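Local coordinates for putative LacI-family transcriptional regulator (Bacteroides fragilis, PDB 3GBV), which probably regulates transcription as a LacI-family DNA-binding protein, with a periplasmic-binding-protein-like domain that is likely to sense a small effector, at residues Q219-L233 with K242-P254. Numbering follows the deposited sequence.
With EDO (1,2-ethanediol), chain D.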
loop_
_atom_site.group_PDB
_atom_site.type_symbol
_atom_site.label_atom_id
_atom_site.label_comp_id
_atom_site.label_asym_id
_atom_site.label_seq_id
_atom_site.Cartn_x
_atom_site.Cartn_y
_atom_site.Cartn_z
ATOM N N GLN A 219 -14.360 3.576 22.087
ATOM C CA GLN A 219 -13.849 2.450 22.851
ATOM C C GLN A 219 -14.216 2.597 24.316
ATOM O O GLN A 219 -14.700 1.654 24.940
ATOM C CB GLN A 219 -12.328 2.376 22.718
ATOM C CG GLN A 219 -11.696 1.120 23.299
ATOM C CD GLN A 219 -11.941 -0.117 22.446
ATOM O OE1 GLN A 219 -11.476 -1.209 22.774
ATOM N NE2 GLN A 219 -12.672 0.049 21.345
ATOM N N GLN A 220 -13.991 3.789 24.856
ATOM C CA GLN A 220 -14.277 4.061 26.258
ATOM C C GLN A 220 -15.781 4.097 26.532
ATOM O O GLN A 220 -16.214 4.009 27.676
ATOM C CB GLN A 220 -13.642 5.389 26.678
ATOM C CG GLN A 220 -13.196 5.410 28.135
ATOM C CD GLN A 220 -13.419 6.753 28.813
ATOM O OE1 GLN A 220 -12.816 7.766 28.440
ATOM N NE2 GLN A 220 -14.294 6.766 29.816
ATOM N N ARG A 221 -16.576 4.238 25.483
ATOM C CA ARG A 221 -18.022 4.266 25.642
ATOM C C ARG A 221 -18.581 2.950 25.127
ATOM O O ARG A 221 -19.788 2.792 24.976
ATOM C CB ARG A 221 -18.632 5.426 24.850
ATOM C CG ARG A 221 -18.272 6.810 25.365
ATOM C CD ARG A 221 -19.251 7.306 26.414
ATOM N NE ARG A 221 -18.932 8.666 26.850
ATOM C CZ ARG A 221 -19.703 9.396 27.655
ATOM N NH1 ARG A 221 -20.847 8.899 28.117
ATOM N NH2 ARG A 221 -19.330 10.620 28.009
ATOM N N ARG A 222 -17.684 2.007 24.862
ATOM C CA ARG A 222 -18.059 0.695 24.347
ATOM C C ARG A 222 -19.168 0.775 23.310
ATOM O O ARG A 222 -20.056 -0.074 23.261
ATOM C CB ARG A 222 -18.455 -0.239 25.495
ATOM C CG ARG A 222 -17.294 -0.523 26.451
ATOM C CD ARG A 222 -17.707 -1.382 27.627
ATOM N NE ARG A 222 -16.955 -1.027 28.828
ATOM C CZ ARG A 222 -15.796 -1.566 29.185
ATOM N NH1 ARG A 222 -15.230 -2.509 28.443
ATOM N NH2 ARG A 222 -15.195 -1.147 30.288
ATOM N N LYS A 223 -19.111 1.816 22.487
ATOM C CA LYS A 223 -20.070 2.009 21.414
ATOM C C LYS A 223 -19.467 1.238 20.239
ATOM O O LYS A 223 -18.345 1.513 19.826
ATOM C CB LYS A 223 -20.183 3.497 21.076
ATOM C CG LYS A 223 -21.061 3.825 19.874
ATOM C CD LYS A 223 -22.511 3.412 20.100
ATOM C CE LYS A 223 -23.435 4.111 19.111
ATOM N NZ LYS A 223 -23.308 5.596 19.232
ATOM N N SER A 224 -20.204 0.265 19.715
ATOM C CA SER A 224 -19.711 -0.547 18.609
ATOM C C SER A 224 -20.597 -0.450 17.373
ATOM O O SER A 224 -20.422 -1.207 16.414
ATOM C CB SER A 224 -19.615 -2.010 19.039
ATOM O OG SER A 224 -20.905 -2.560 19.227
ATOM N N ASP A 225 -21.544 0.482 17.396
ATOM C CA ASP A 225 -22.454 0.662 16.275
ATOM C C ASP A 225 -22.053 1.878 15.433
ATOM O O ASP A 225 -22.904 2.605 14.915
ATOM C CB ASP A 225 -23.885 0.822 16.789
ATOM C CG ASP A 225 -24.908 0.684 15.689
ATOM O OD1 ASP A 225 -24.982 -0.407 15.082
ATOM O OD2 ASP A 225 -25.632 1.667 15.424
ATOM N N PHE A 226 -20.747 2.080 15.298
ATOM C CA PHE A 226 -20.208 3.198 14.532
ATOM C C PHE A 226 -18.770 2.869 14.132
ATOM O O PHE A 226 -17.988 2.389 14.958
ATOM C CB PHE A 226 -20.211 4.466 15.387
ATOM C CG PHE A 226 -20.034 5.736 14.601
ATOM C CD1 PHE A 226 -21.139 6.425 14.119
ATOM C CD2 PHE A 226 -18.763 6.245 14.343
ATOM C CE1 PHE A 226 -20.983 7.609 13.388
ATOM C CE2 PHE A 226 -18.596 7.434 13.610
ATOM C CZ PHE A 226 -19.707 8.111 13.136
ATOM N N SER A 227 -18.426 3.129 12.871
ATOM C CA SER A 227 -17.079 2.868 12.369
ATOM C C SER A 227 -16.468 4.091 11.671
ATOM O O SER A 227 -17.149 4.808 10.930
ATOM C CB SER A 227 -17.101 1.686 11.400
ATOM O OG SER A 227 -17.895 1.977 10.265
ATOM N N LEU A 228 -15.181 4.320 11.922
ATOM C CA LEU A 228 -14.469 5.442 11.329
ATOM C C LEU A 228 -13.530 5.043 10.203
ATOM O O LEU A 228 -13.134 3.885 10.060
ATOM C CB LEU A 228 -13.580 6.160 12.355
ATOM C CG LEU A 228 -13.976 6.978 13.587
ATOM C CD1 LEU A 228 -15.278 7.714 13.331
ATOM C CD2 LEU A 228 -14.081 6.070 14.779
ATOM N N ILE A 229 -13.172 6.050 9.416
ATOM C CA ILE A 229 -12.187 5.924 8.362
ATOM C C ILE A 229 -11.254 7.062 8.752
ATOM O O ILE A 229 -11.690 8.190 8.968
ATOM C CB ILE A 229 -12.762 6.168 6.960
ATOM C CG1 ILE A 229 -13.493 4.913 6.487
ATOM C CG2 ILE A 229 -11.623 6.519 5.973
ATOM C CD1 ILE A 229 -13.845 4.937 5.015
ATOM N N GLY A 230 -9.975 6.759 8.891
ATOM C CA GLY A 230 -9.038 7.787 9.285
ATOM C C GLY A 230 -7.789 7.806 8.445
ATOM O O GLY A 230 -7.653 7.044 7.490
ATOM N N TYR A 231 -6.869 8.689 8.818
ATOM C CA TYR A 231 -5.612 8.832 8.111
ATOM C C TYR A 231 -4.384 8.585 8.980
ATOM O O TYR A 231 -4.378 8.866 10.183
ATOM C CB TYR A 231 -5.516 10.237 7.511
ATOM C CG TYR A 231 -6.210 10.398 6.178
ATOM C CD1 TYR A 231 -5.478 10.459 4.989
ATOM C CD2 TYR A 231 -7.589 10.521 6.103
ATOM C CE1 TYR A 231 -6.119 10.648 3.761
ATOM C CE2 TYR A 231 -8.231 10.710 4.893
ATOM C CZ TYR A 231 -7.498 10.778 3.724
ATOM O OH TYR A 231 -8.168 11.006 2.530
ATOM N N ASP A 232 -3.355 8.032 8.347
ATOM C CA ASP A 232 -2.070 7.795 8.973
ATOM C C ASP A 232 -1.949 6.727 10.038
ATOM O O ASP A 232 -2.877 6.454 10.810
ATOM C CB ASP A 232 -1.531 9.132 9.468
ATOM C CG ASP A 232 -1.542 10.184 8.369
ATOM O OD1 ASP A 232 -0.967 9.933 7.285
ATOM O OD2 ASP A 232 -2.133 11.254 8.580
ATOM N N LEU A 233 -0.770 6.121 10.053
ATOM C CA LEU A 233 -0.457 5.033 10.949
ATOM C C LEU A 233 0.102 5.386 12.317
ATOM O O LEU A 233 1.072 4.785 12.756
ATOM C CB LEU A 233 0.486 4.069 10.225
ATOM C CG LEU A 233 -0.149 3.026 9.286
ATOM C CD1 LEU A 233 -1.480 3.501 8.763
ATOM C CD2 LEU A 233 0.787 2.728 8.144
ATOM N N LYS A 242 -7.091 -2.042 15.021
ATOM C CA LYS A 242 -7.102 -3.427 15.453
ATOM C C LYS A 242 -8.250 -3.759 16.390
ATOM O O LYS A 242 -8.674 -4.901 16.448
ATOM C CB LYS A 242 -5.762 -3.780 16.101
ATOM C CG LYS A 242 -4.698 -4.113 15.074
ATOM C CD LYS A 242 -3.320 -4.236 15.686
ATOM C CE LYS A 242 -2.357 -4.849 14.682
ATOM N NZ LYS A 242 -0.931 -4.776 15.105
ATOM N N GLU A 243 -8.764 -2.761 17.104
ATOM C CA GLU A 243 -9.872 -2.977 18.037
ATOM C C GLU A 243 -11.235 -2.863 17.375
ATOM O O GLU A 243 -12.241 -3.268 17.951
ATOM C CB GLU A 243 -9.786 -1.991 19.202
ATOM C CG GLU A 243 -8.430 -2.002 19.871
ATOM C CD GLU A 243 -8.508 -2.059 21.378
ATOM O OE1 GLU A 243 -8.969 -3.096 21.907
ATOM O OE2 GLU A 243 -8.105 -1.067 22.030
ATOM N N GLY A 244 -11.277 -2.297 16.173
ATOM C CA GLY A 244 -12.543 -2.187 15.475
ATOM C C GLY A 244 -13.257 -0.848 15.437
ATOM O O GLY A 244 -14.247 -0.727 14.732
ATOM N N THR A 245 -12.796 0.152 16.183
ATOM C CA THR A 245 -13.460 1.457 16.145
ATOM C C THR A 245 -13.188 2.132 14.803
ATOM O O THR A 245 -14.021 2.889 14.294
ATOM C CB THR A 245 -12.986 2.360 17.285
ATOM O OG1 THR A 245 -11.555 2.355 17.339
ATOM C CG2 THR A 245 -13.550 1.865 18.608
ATOM N N VAL A 246 -12.012 1.856 14.241
ATOM C CA VAL A 246 -11.623 2.382 12.938
ATOM C C VAL A 246 -11.644 1.197 11.961
ATOM O O VAL A 246 -11.120 0.125 12.271
ATOM C CB VAL A 246 -10.207 2.996 12.987
ATOM C CG1 VAL A 246 -9.713 3.308 11.579
ATOM C CG2 VAL A 246 -10.221 4.259 13.828
ATOM N N SER A 247 -12.266 1.390 10.799
ATOM C CA SER A 247 -12.376 0.338 9.782
ATOM C C SER A 247 -11.259 0.389 8.751
ATOM O O SER A 247 -10.764 -0.643 8.309
ATOM C CB SER A 247 -13.717 0.434 9.047
ATOM O OG SER A 247 -14.800 0.335 9.949
ATOM N N PHE A 248 -10.883 1.597 8.357
ATOM C CA PHE A 248 -9.822 1.775 7.390
ATOM C C PHE A 248 -8.951 2.952 7.815
ATOM O O PHE A 248 -9.424 3.903 8.448
ATOM C CB PHE A 248 -10.380 2.090 5.991
ATOM C CG PHE A 248 -11.269 1.017 5.411
ATOM C CD1 PHE A 248 -10.801 -0.281 5.231
ATOM C CD2 PHE A 248 -12.565 1.324 4.998
ATOM C CE1 PHE A 248 -11.612 -1.254 4.649
ATOM C CE2 PHE A 248 -13.383 0.352 4.414
ATOM C CZ PHE A 248 -12.907 -0.940 4.237
ATOM N N LEU A 249 -7.672 2.860 7.467
ATOM C CA LEU A 249 -6.722 3.933 7.704
ATOM C C LEU A 249 -6.043 4.145 6.351
ATOM O O LEU A 249 -5.708 3.184 5.655
ATOM C CB LEU A 249 -5.676 3.559 8.764
ATOM C CG LEU A 249 -6.148 3.508 10.224
ATOM C CD1 LEU A 249 -5.008 3.026 11.121
ATOM C CD2 LEU A 249 -6.634 4.890 10.659
ATOM N N ILE A 250 -5.870 5.403 5.971
ATOM C CA ILE A 250 -5.214 5.727 4.717
ATOM C C ILE A 250 -3.832 6.247 5.062
ATOM O O ILE A 250 -3.692 7.173 5.854
ATOM C CB ILE A 250 -6.008 6.785 3.943
ATOM C CG1 ILE A 250 -7.377 6.193 3.553
ATOM C CG2 ILE A 250 -5.209 7.249 2.731
ATOM C CD1 ILE A 250 -8.376 7.200 2.990
ATOM N N ALA A 251 -2.806 5.627 4.488
ATOM C CA ALA A 251 -1.433 6.029 4.760
ATOM C C ALA A 251 -0.826 6.768 3.577
ATOM O O ALA A 251 -1.300 6.650 2.447
ATOM C CB ALA A 251 -0.597 4.806 5.102
ATOM N N GLN A 252 0.238 7.520 3.835
ATOM C CA GLN A 252 0.894 8.285 2.775
ATOM C C GLN A 252 2.423 8.196 2.828
ATOM O O GLN A 252 3.120 8.979 2.181
ATOM C CB GLN A 252 0.467 9.747 2.869
ATOM C CG GLN A 252 0.814 10.358 4.205
ATOM C CD GLN A 252 0.339 11.776 4.332
ATOM O OE1 GLN A 252 -0.290 12.128 5.317
ATOM N NE2 GLN A 252 0.642 12.603 3.343
ATOM N N GLN A 253 2.933 7.237 3.592
ATOM C CA GLN A 253 4.372 7.041 3.738
ATOM C C GLN A 253 5.131 8.307 4.154
ATOM O O GLN A 253 5.884 8.891 3.364
ATOM C CB GLN A 253 4.954 6.487 2.436
ATOM C CG GLN A 253 4.548 5.049 2.156
ATOM C CD GLN A 253 4.966 4.584 0.785
ATOM O OE1 GLN A 253 6.102 4.797 0.358
ATOM N NE2 GLN A 253 4.051 3.932 0.087
ATOM N N PRO A 254 4.927 8.751 5.407
ATOM C CA PRO A 254 5.603 9.949 5.920
ATOM C C PRO A 254 7.119 9.773 5.968
ATOM O O PRO A 254 7.869 10.721 5.698
ATOM C CB PRO A 254 4.987 10.130 7.306
ATOM C CG PRO A 254 4.559 8.722 7.691
ATOM C CD PRO A 254 3.991 8.199 6.403
HETATM C C1 EDO D . -2.311 13.719 6.547
HETATM O O1 EDO D . -3.304 13.556 7.559
HETATM C C2 EDO D . -1.490 14.983 6.797
HETATM O O2 EDO D . -0.629 14.790 7.915
HETATM O O HOH W 1 0.505 7.967 6.634
#
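I250 runs alongside Y231 over one face of its ring, a CH-pi contact with I250 CB 4.0 Å from the ring centroid. With I250 CG1 beside its own backbone N (chi1 -64°), the branches divide the ring: CG2 sits by Y231 CE1, while CD1 reaches on to CZ and OH. The Y231 hydroxyl is hydrogen-bonded to S120 OG. On the same face of the sheet, I229 CD1 meets the F248 ring in plane at its edge, 3.8 Å from CD2; F248 also packs on L130 of the second subunit. On the other face, L249 CD2 lies against the backbone of G230, which has no side chain to hinder it. Strands 227-231 and 246-251 are parallel neighbours in a right-handed beta-alpha-beta crossover through helix 235-243, as in periplasmic-binding-protein folds. L228 hydrogen-bonds to T245 O and S247 N in regular parallel pairing; S247 is then the extra residue of a beta bulge, and G230 bonds to F248 O and I250 N. Beyond Y231, D232 N gives I250 O a nearly straight hydrogen bond of 2.7 Å. A water doubtfully close to D232 OD1 also accepts from Q252 N, and OD2 accepts from an ethanediol of uncertain placement, probably from the crystallisation liquor.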